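Local coordinates for protein BONZAI 1 (Arabidopsis thaliana, PDB 6KXT) that restrains cell death and defence responses in the plant and, as a copine, binds phospholipid in a calcium-dependent way, here represented by its second C2 domain, at residues 13-18 with 66-71; 106-111 with 138-143. All coordinates share one frame; numbering follows the deposited sequence. Where two conformers were deposited one is given.

Contact 1: residues 13-18 with 66-71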
loop_
_atom_site.group_PDB
_atom_site.type_symbol
_atom_site.label_atom_id
_atom_site.label_comp_id
_atom_site.label_asym_id
_atom_site.label_seq_id
_atom_site.Cartn_x
_atom_site.Cartn_y
_atom_site.Cartn_z
ATOM N N SER A 13 10.714 -13.190 0.837
ATOM C CA SER A 13 10.542 -11.873 1.488
ATOM C C SER A 13 10.589 -10.829 0.378
ATOM O O SER A 13 11.522 -10.834 -0.434
ATOM C CB SER A 13 11.591 -11.609 2.505
ATOM O OG SER A 13 11.461 -10.344 3.103
ATOM N N THR A 14 9.561 -9.967 0.318
ATOM C CA THR A 14 9.460 -8.938 -0.726
ATOM C C THR A 14 9.792 -7.567 -0.116
ATOM O O THR A 14 9.112 -7.158 0.855
ATOM C CB THR A 14 8.079 -8.967 -1.377
ATOM O OG1 THR A 14 7.841 -10.286 -1.872
ATOM C CG2 THR A 14 7.980 -7.995 -2.525
ATOM N N GLU A 15 10.758 -6.879 -0.688
ATOM C CA GLU A 15 11.112 -5.505 -0.284
ATOM C C GLU A 15 10.465 -4.559 -1.299
ATOM O O GLU A 15 10.705 -4.695 -2.522
ATOM C CB GLU A 15 12.633 -5.382 -0.286
ATOM C CG GLU A 15 13.056 -3.968 0.060
ATOM C CD GLU A 15 14.558 -3.754 0.122
ATOM O OE1 GLU A 15 15.294 -4.749 -0.004
ATOM O OE2 GLU A 15 14.973 -2.615 0.318
ATOM N N ILE A 16 9.716 -3.574 -0.824
ATOM C CA ILE A 16 8.947 -2.649 -1.689
ATOM C C ILE A 16 9.180 -1.222 -1.260
ATOM O O ILE A 16 9.072 -0.900 -0.060
ATOM C CB ILE A 16 7.431 -2.958 -1.672
ATOM C CG1 ILE A 16 7.174 -4.440 -1.963
ATOM C CG2 ILE A 16 6.729 -2.007 -2.659
ATOM C CD1 ILE A 16 5.708 -4.820 -2.122
ATOM N N VAL A 17 9.522 -0.365 -2.206
ATOM C CA VAL A 17 9.556 1.109 -1.998
ATOM C C VAL A 17 8.311 1.642 -2.709
ATOM O O VAL A 17 8.187 1.514 -3.953
ATOM C CB VAL A 17 10.843 1.774 -2.506
ATOM C CG1 VAL A 17 10.693 3.296 -2.488
ATOM C CG2 VAL A 17 12.055 1.324 -1.699
ATOM N N PHE A 18 7.406 2.237 -1.961
ATOM C CA PHE A 18 6.193 2.919 -2.426
ATOM C C PHE A 18 6.415 4.413 -2.548
ATOM O O PHE A 18 7.132 5.022 -1.756
ATOM C CB PHE A 18 5.044 2.691 -1.444
ATOM C CG PHE A 18 4.531 1.276 -1.373
ATOM C CD1 PHE A 18 3.780 0.770 -2.427
ATOM C CD2 PHE A 18 4.709 0.494 -0.253
ATOM C CE1 PHE A 18 3.202 -0.494 -2.339
ATOM C CE2 PHE A 18 4.123 -0.767 -0.168
ATOM C CZ PHE A 18 3.394 -1.258 -1.220
ATOM N N PRO A 66 11.902 1.453 2.508
ATOM C CA PRO A 66 11.388 0.158 2.132
ATOM C C PRO A 66 10.591 -0.515 3.243
ATOM O O PRO A 66 10.869 -0.383 4.442
ATOM C CB PRO A 66 12.613 -0.711 1.814
ATOM C CG PRO A 66 13.792 0.251 1.792
ATOM C CD PRO A 66 13.366 1.590 2.337
ATOM N N VAL A 67 9.537 -1.216 2.813
ATOM C CA VAL A 67 8.808 -2.168 3.659
ATOM C C VAL A 67 9.129 -3.594 3.218
ATOM O O VAL A 67 9.455 -3.822 2.056
ATOM C CB VAL A 67 7.306 -1.893 3.694
ATOM C CG1 VAL A 67 7.002 -0.459 4.148
ATOM C CG2 VAL A 67 6.620 -2.183 2.394
ATOM N N PHE A 68 9.052 -4.536 4.141
ATOM C CA PHE A 68 9.351 -5.959 3.885
ATOM C C PHE A 68 8.108 -6.762 4.193
ATOM O O PHE A 68 7.543 -6.631 5.283
ATOM C CB PHE A 68 10.487 -6.429 4.796
ATOM C CG PHE A 68 11.755 -5.694 4.502
ATOM C CD1 PHE A 68 12.016 -4.471 5.105
ATOM C CD2 PHE A 68 12.620 -6.152 3.531
ATOM C CE1 PHE A 68 13.117 -3.715 4.742
ATOM C CE2 PHE A 68 13.758 -5.427 3.218
ATOM C CZ PHE A 68 14.010 -4.229 3.831
ATOM N N LEU A 69 7.630 -7.510 3.228
ATOM C CA LEU A 69 6.408 -8.318 3.387
ATOM C C LEU A 69 6.710 -9.793 3.119
ATOM O O LEU A 69 7.234 -10.147 2.047
ATOM C CB LEU A 69 5.354 -7.803 2.411
ATOM C CG LEU A 69 4.791 -6.429 2.726
ATOM C CD1 LEU A 69 4.001 -5.872 1.553
ATOM C CD2 LEU A 69 3.949 -6.461 4.006
ATOM N N SER A 70 6.347 -10.620 4.062
ATOM C CA SER A 70 6.431 -12.097 3.911
ATOM C C SER A 70 5.151 -12.622 3.280
ATOM O O SER A 70 4.083 -11.973 3.316
ATOM C CB SER A 70 6.655 -12.719 5.266
ATOM O OG SER A 70 5.451 -12.679 6.029
ATOM N N VAL A 71 5.204 -13.869 2.836
ATOM C CA VAL A 71 4.032 -14.642 2.406
ATOM C C VAL A 71 3.062 -14.827 3.579
ATOM O O VAL A 71 1.872 -14.755 3.334
ATOM C CB VAL A 71 4.480 -15.977 1.782
ATOM C CG1 VAL A 71 3.309 -16.924 1.604
ATOM C CG2 VAL A 71 5.168 -15.721 0.441
HETATM O O HOH W 1 6.814 -12.094 0.029
#
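Val67 CG2 lies 3.8 Å from Phe18 CE2, the two side chains crossing at about a right angle, and Ile16 packs beside them, its CD1 4.2 Å from Leu69 CD1. These branched and aromatic groups suit the inner face of a C2 beta-sandwich sheet, where Val50 and Ser51 of the other sheet meet Leu69. The backbones of 13-18 and 66-71 run antiparallel. Thr14 and Leu69 form one hydrogen-bonded pair (Leu69 N to Thr14 O 2.8 Å), Ile16 and Val67 the next (Ile16 N to Val67 O 2.9 Å). On the same face as Leu69, a water accepts from Thr14 OG1 and donates to Leu69 O, which also takes Thr14 N. On the outer face Glu15, CG anti to the backbone N (chi1 177°), stretches alongside Phe68, Glu15 CG 3.5 Å from Phe68 CE2, while Glu15 OE2 lies 3.4 Å from Pro66 CB. An alanine here would probably leave Phe68 CE2 and Pro66 without the neighbouring CG and carboxylate, and Lys139 without its long, weak ion-pair partner. Backbone bonding thus joins two strands whose inner side chains are mostly apolar, while outside the glutamate carbons lie against an exposed aromatic ring and end in a carboxylate.

Contact 2: residues 106-111 with 138-143; sequences DLEKLH and DKFTET
A helix packed across a sheet of the C2 beta-sandwich, against its central strand, brings Glu108 and His111 of 106-111 against Phe140 of 139-143. Phe140 carries most of the contact. Its CG is anti to the backbone N (chi1 -171°), and the ring meets the helix with one face: Glu108 CB sits 3.6 Å from the ring centroid, only 11° off the normal, a CH-pi contact. Beyond CB the extended glutamate continues over the CD1–CE1 side, with Glu108 CG 3.7 Å from Phe140 CD1 and the carboxylate plane tilted 24° from the ring. Leu107 CB adds an apolar touch 4.1 Å from Phe140 CE2. Glutamate suits this place because its methylenes can cover an aromatic face while its carboxylate reaches the polar rim. There Glu108 OE2 comes within 4.5 Å of Glu142 OE1, a pairing of like charges that Lys77 probably eases, since it forms salt bridges with both Glu108 and Glu142. One turn along the helix, His111 covers the backbone of the strand. Phe140 N lies 4.1 Å above the centre of the imidazole, whereas Asp138 O approaches its edge, 3.3 Å from His111 CE1. His111 ND1 is hydrogen-bonded to Val137 O, just before 138-143, which fixes the rotation of the ring; a flat group with a polar edge can thus both lie on a peptide and bind a carbonyl. The CB of Asp138 points away from the helix, and its OD1 forms a salt bridge with Arg19. Here the strand is irregular: Asp138 and Lys139 both face Val17, a classic beta bulge. Helix 104-113 follows strand 95-102 of the other sheet, and its Leu107 reaches on to Ile16 and Phe18 of strand 13-21.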
loop_
_atom_site.group_PDB
_atom_site.type_symbol
_atom_site.label_atom_id
_atom_site.label_comp_id
_atom_site.label_asym_id
_atom_site.label_seq_id
_atom_site.Cartn_x
_atom_site.Cartn_y
_atom_site.Cartn_z
ATOM N N ASP A 106 0.547 -8.136 -8.475
ATOM C CA ASP A 106 0.081 -6.897 -9.140
ATOM C C ASP A 106 1.058 -5.749 -8.892
ATOM O O ASP A 106 1.423 -5.022 -9.852
ATOM C CB ASP A 106 -1.268 -6.474 -8.560
ATOM C CG ASP A 106 -2.455 -7.367 -8.841
ATOM O OD1 ASP A 106 -2.409 -8.131 -9.819
ATOM O OD2 ASP A 106 -3.451 -7.264 -8.052
ATOM N N LEU A 107 1.556 -5.608 -7.681
ATOM C CA LEU A 107 2.530 -4.532 -7.391
ATOM C C LEU A 107 3.787 -4.745 -8.229
ATOM O O LEU A 107 4.377 -3.776 -8.690
ATOM C CB LEU A 107 2.844 -4.528 -5.901
ATOM C CG LEU A 107 1.656 -4.166 -4.984
ATOM C CD1 LEU A 107 2.127 -4.168 -3.543
ATOM C CD2 LEU A 107 0.998 -2.828 -5.351
ATOM N N GLU A 108 4.233 -5.985 -8.415
ATOM C CA GLU A 108 5.416 -6.253 -9.255
ATOM C C GLU A 108 5.114 -5.824 -10.691
ATOM O O GLU A 108 6.005 -5.236 -11.313
ATOM C CB GLU A 108 5.750 -7.726 -9.149
ATOM C CG GLU A 108 6.998 -8.117 -9.904
ATOM C CD GLU A 108 7.403 -9.582 -9.703
ATOM O OE1 GLU A 108 6.545 -10.397 -9.501
ATOM O OE2 GLU A 108 8.602 -9.829 -9.769
ATOM N N LYS A 109 3.921 -6.080 -11.192
ATOM C CA LYS A 109 3.568 -5.695 -12.582
ATOM C C LYS A 109 3.579 -4.162 -12.702
ATOM O O LYS A 109 4.097 -3.644 -13.716
ATOM C CB LYS A 109 2.257 -6.353 -12.971
ATOM C CG LYS A 109 2.331 -7.863 -13.155
ATOM C CD LYS A 109 0.943 -8.408 -13.288
ATOM C CE LYS A 109 0.912 -9.897 -13.523
ATOM N NZ LYS A 109 1.279 -10.681 -12.325
ATOM N N LEU A 110 3.071 -3.434 -11.719
ATOM C CA LEU A 110 3.116 -1.955 -11.789
ATOM C C LEU A 110 4.577 -1.523 -11.843
ATOM O O LEU A 110 4.938 -0.622 -12.652
ATOM C CB LEU A 110 2.479 -1.319 -10.545
ATOM C CG LEU A 110 0.980 -1.479 -10.417
ATOM C CD1 LEU A 110 0.538 -1.075 -9.027
ATOM C CD2 LEU A 110 0.243 -0.680 -11.472
ATOM N N HIS A 111 5.425 -2.105 -11.028
ATOM C CA HIS A 111 6.857 -1.778 -11.040
ATOM C C HIS A 111 7.454 -2.066 -12.429
ATOM O O HIS A 111 8.183 -1.230 -12.981
ATOM C CB HIS A 111 7.523 -2.569 -9.953
ATOM C CG HIS A 111 8.988 -2.396 -9.993
ATOM N ND1 HIS A 111 9.657 -1.212 -9.760
ATOM C CD2 HIS A 111 9.929 -3.299 -10.355
ATOM C CE1 HIS A 111 10.964 -1.429 -9.961
ATOM N NE2 HIS A 111 11.134 -2.688 -10.316
ATOM N N ASP A 138 8.268 1.838 -6.691
ATOM C CA ASP A 138 9.600 2.297 -7.177
ATOM C C ASP A 138 10.578 1.139 -7.144
ATOM O O ASP A 138 11.527 1.113 -7.916
ATOM C CB ASP A 138 10.167 3.428 -6.319
ATOM C CG ASP A 138 9.743 4.827 -6.723
ATOM O OD1 ASP A 138 8.884 4.955 -7.636
ATOM O OD2 ASP A 138 10.297 5.767 -6.097
ATOM N N LYS A 139 10.434 0.234 -6.183
ATOM C CA LYS A 139 11.330 -0.934 -6.057
ATOM C C LYS A 139 10.503 -2.134 -5.613
ATOM O O LYS A 139 9.574 -1.985 -4.784
ATOM C CB LYS A 139 12.411 -0.705 -5.008
ATOM C CG LYS A 139 13.339 -1.884 -4.772
ATOM C CD LYS A 139 14.392 -1.599 -3.751
ATOM C CE LYS A 139 15.545 -2.588 -3.806
ATOM N NZ LYS A 139 16.597 -2.210 -2.849
ATOM N N PHE A 140 10.838 -3.309 -6.135
ATOM C CA PHE A 140 10.153 -4.580 -5.823
ATOM C C PHE A 140 11.229 -5.673 -5.940
ATOM O O PHE A 140 11.614 -5.964 -7.093
ATOM C CB PHE A 140 8.991 -4.872 -6.754
ATOM C CG PHE A 140 8.140 -6.048 -6.343
ATOM C CD1 PHE A 140 8.557 -7.349 -6.608
ATOM C CD2 PHE A 140 6.902 -5.882 -5.740
ATOM C CE1 PHE A 140 7.750 -8.425 -6.237
ATOM C CE2 PHE A 140 6.107 -6.969 -5.393
ATOM C CZ PHE A 140 6.567 -8.243 -5.619
ATOM N N THR A 141 11.684 -6.191 -4.823
ATOM C CA THR A 141 12.801 -7.157 -4.795
ATOM C C THR A 141 12.412 -8.328 -3.912
ATOM O O THR A 141 12.044 -8.133 -2.764
ATOM C CB THR A 141 14.107 -6.511 -4.326
ATOM O OG1 THR A 141 14.400 -5.383 -5.159
ATOM C CG2 THR A 141 15.250 -7.496 -4.386
ATOM N N GLU A 142 12.618 -9.526 -4.431
ATOM C CA GLU A 142 12.376 -10.813 -3.741
ATOM C C GLU A 142 13.692 -11.465 -3.336
ATOM O O GLU A 142 14.650 -11.442 -4.121
ATOM C CB GLU A 142 11.636 -11.761 -4.650
ATOM C CG GLU A 142 10.212 -11.329 -4.914
ATOM C CD GLU A 142 9.471 -12.247 -5.863
ATOM O OE1 GLU A 142 10.118 -12.803 -6.770
ATOM O OE2 GLU A 142 8.252 -12.357 -5.777
ATOM N N THR A 143 13.723 -11.961 -2.120
ATOM C CA THR A 143 14.874 -12.713 -1.565
ATOM C C THR A 143 14.360 -13.919 -0.786
ATOM O O THR A 143 13.251 -13.871 -0.214
ATOM C CB THR A 143 15.755 -11.860 -0.640
ATOM O OG1 THR A 143 16.913 -12.633 -0.297
ATOM C CG2 THR A 143 15.063 -11.394 0.622
#

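How the contacts relate
Strands 13-21 and 133-143 are neighbours in one sheet, so the two contacts, centred about 9 Å apart, abut directly: Glu15 N probably bonds Thr141 O at 2.7 Å, and Thr14 CG2 packs 3.4 Å from Phe140 CZ. Contact 1 reaches further into the core, with half of its touching residues buried; in contact 2 only two of seven are, Leu107 and Phe140. Contact 1 joins two strands within the sheet and draws its order from paired backbone amides and carbonyls. Contact 2 lays a helix on that sheet and relies on side chains, an aromatic face and an imidazole, with charged groups gathered at its margin.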